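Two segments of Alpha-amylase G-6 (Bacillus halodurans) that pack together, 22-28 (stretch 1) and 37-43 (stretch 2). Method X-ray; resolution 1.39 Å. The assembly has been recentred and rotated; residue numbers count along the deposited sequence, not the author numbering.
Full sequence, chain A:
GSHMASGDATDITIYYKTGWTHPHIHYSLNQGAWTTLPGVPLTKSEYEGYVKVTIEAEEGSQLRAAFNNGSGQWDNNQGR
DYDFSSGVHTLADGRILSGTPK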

# COMPACT_ATOMS: atom_id res chain seq x y z
N HIS A 22 13.23 1.44 5.15
CA HIS A 22 13.15 1.28 3.70
C HIS A 22 11.85 0.55 3.31
O HIS A 22 11.89 -0.43 2.63
CB HIS A 22 14.37 0.49 3.16
CG HIS A 22 15.65 1.28 3.29
ND1 HIS A 22 15.75 2.58 2.84
CD2 HIS A 22 16.84 0.98 3.86
CE1 HIS A 22 16.95 3.05 3.14
NE2 HIS A 22 17.62 2.10 3.75
N PRO A 23 10.71 1.09 3.69
CA PRO A 23 9.44 0.38 3.41
C PRO A 23 9.10 0.45 1.91
O PRO A 23 9.31 1.44 1.25
CB PRO A 23 8.40 1.16 4.22
CG PRO A 23 8.95 2.54 4.29
CD PRO A 23 10.47 2.38 4.35
N HIS A 24 8.52 -0.66 1.42
CA HIS A 24 8.10 -0.83 0.03
C HIS A 24 6.70 -1.44 0.01
O HIS A 24 6.34 -2.18 0.88
CB HIS A 24 9.08 -1.82 -0.72
CG HIS A 24 10.42 -1.21 -1.03
ND1 HIS A 24 11.28 -0.77 -0.06
CD2 HIS A 24 11.05 -1.02 -2.20
CE1 HIS A 24 12.33 -0.20 -0.63
NE2 HIS A 24 12.23 -0.36 -1.93
N ILE A 25 5.98 -1.11 -1.06
CA ILE A 25 4.71 -1.75 -1.38
C ILE A 25 4.89 -2.60 -2.62
O ILE A 25 5.32 -2.16 -3.63
CB ILE A 25 3.56 -0.71 -1.50
CG1 ILE A 25 2.21 -1.44 -1.65
CG2 ILE A 25 3.71 0.31 -2.70
CD1 ILE A 25 1.01 -0.54 -1.79
N HIS A 26 4.47 -3.84 -2.53
CA HIS A 26 4.52 -4.84 -3.59
C HIS A 26 3.02 -5.10 -3.87
O HIS A 26 2.24 -5.42 -2.96
CB HIS A 26 5.21 -6.06 -3.05
CG HIS A 26 5.21 -7.26 -3.95
ND1 HIS A 26 5.66 -7.23 -5.24
CD2 HIS A 26 4.80 -8.53 -3.72
CE1 HIS A 26 5.58 -8.46 -5.75
NE2 HIS A 26 5.05 -9.25 -4.86
N TYR A 27 2.61 -5.02 -5.12
CA TYR A 27 1.19 -5.03 -5.47
C TYR A 27 0.90 -5.45 -6.87
O TYR A 27 1.76 -5.37 -7.76
CB TYR A 27 0.57 -3.62 -5.21
CG TYR A 27 1.04 -2.56 -6.16
CD1 TYR A 27 0.36 -2.35 -7.36
CD2 TYR A 27 2.17 -1.78 -5.91
CE1 TYR A 27 0.80 -1.38 -8.27
CE2 TYR A 27 2.60 -0.81 -6.84
CZ TYR A 27 1.88 -0.62 -7.99
OH TYR A 27 2.29 0.29 -8.91
N SER A 28 -0.38 -5.80 -7.03
CA SER A 28 -1.02 -6.15 -8.31
C SER A 28 -2.23 -5.19 -8.46
O SER A 28 -3.06 -5.16 -7.60
CB SER A 28 -1.50 -7.60 -8.36
OG SER A 28 -2.52 -7.74 -9.35
N LEU A 37 9.90 -7.52 -7.17
CA LEU A 37 10.38 -7.25 -5.81
C LEU A 37 11.57 -6.29 -5.85
O LEU A 37 12.42 -6.37 -6.78
CB LEU A 37 10.82 -8.53 -5.07
CG LEU A 37 9.69 -9.46 -4.72
CD1 LEU A 37 10.23 -10.72 -3.97
CD2 LEU A 37 8.66 -8.76 -3.85
N PRO A 38 11.67 -5.42 -4.87
CA PRO A 38 10.82 -5.34 -3.65
C PRO A 38 9.58 -4.46 -3.79
O PRO A 38 8.84 -4.33 -2.82
CB PRO A 38 11.76 -4.67 -2.65
CG PRO A 38 12.53 -3.77 -3.52
CD PRO A 38 12.78 -4.44 -4.86
N GLY A 39 9.32 -3.92 -4.98
CA GLY A 39 8.20 -3.01 -5.19
C GLY A 39 8.60 -1.55 -5.08
O GLY A 39 9.76 -1.16 -5.29
N VAL A 40 7.59 -0.72 -4.84
CA VAL A 40 7.68 0.72 -4.94
C VAL A 40 8.01 1.25 -3.55
O VAL A 40 7.33 0.88 -2.59
CB VAL A 40 6.32 1.33 -5.47
CG1 VAL A 40 6.39 2.84 -5.39
CG2 VAL A 40 6.02 0.88 -6.89
N PRO A 41 8.96 2.17 -3.38
CA PRO A 41 9.16 2.76 -2.05
C PRO A 41 7.99 3.65 -1.58
O PRO A 41 7.32 4.28 -2.39
CB PRO A 41 10.45 3.56 -2.19
CG PRO A 41 10.91 3.36 -3.48
CD PRO A 41 9.95 2.67 -4.35
N LEU A 42 7.76 3.67 -0.27
CA LEU A 42 6.83 4.63 0.34
C LEU A 42 7.74 5.68 1.03
O LEU A 42 8.79 5.40 1.60
CB LEU A 42 5.91 3.93 1.36
CG LEU A 42 4.99 2.79 0.86
CD1 LEU A 42 5.40 1.51 1.42
CD2 LEU A 42 3.58 2.97 1.29
N THR A 43 7.28 6.90 0.94
CA THR A 43 7.98 8.08 1.44
C THR A 43 7.29 8.55 2.70
O THR A 43 6.03 8.56 2.80
CB THR A 43 7.90 9.14 0.38
OG1 THR A 43 8.60 8.73 -0.80
CG2 THR A 43 8.57 10.40 0.85

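His24 and Leu42 cover the most surface in this contact, at 97 and 81 Å², followed by Val40 at 63 Å²; together they account for much of the 566 Å² buried between the segments.

Val40 anchors the antiparallel register. It forms a hydrogen-bonded pair with Ile25: Ile25 N donates to Val40 O at 2.9 Å (N-H...O angle 167°), and Val40 N donates to Ile25 O, also at 2.9 Å (162°). The side chains of this pair share one face of the sheet, where Ile25 CG2 lies 3.9 Å from Val40 CB. Val40 CG2 also meets the edge of the Tyr27 ring, 3.8 Å from Tyr27 CE2.

His24 pairs with Pro41 without direct backbone hydrogen bonds, their CA atoms 4.3 Å apart, and both side chains lie on the other face. Pro41 CA sits over the imidazole, 4.3 Å from the centroid of the His24 ring and 10° off its normal, a CH-pi arrangement. Gly39 O approaches the ring edge, 3.4 Å from His24 CD2. Within its own segment, His24 ND1 donates to His22 O at 2.8 Å (143°), with the side chain in the m rotamer (chi1 -73°).

Leu42 extends the ladder, its N donating to Pro23 O at 3.1 Å with a nearly linear angle of 170°. Its CA-to-CB bond points sideways, yet the end of the side chain comes nearer: Leu42 CD1 lies 4.1 Å from both Pro23 CB and Ile25 CB, and 3.5 Å from His24 C.

Gly39 permits the close approach beside this ladder. Its CA lies 3.4 Å from Ile25 O; an ideal CB would fall 2.2 Å from that oxygen, a clash, and the backbone angles (95/-160) independently call for glycine.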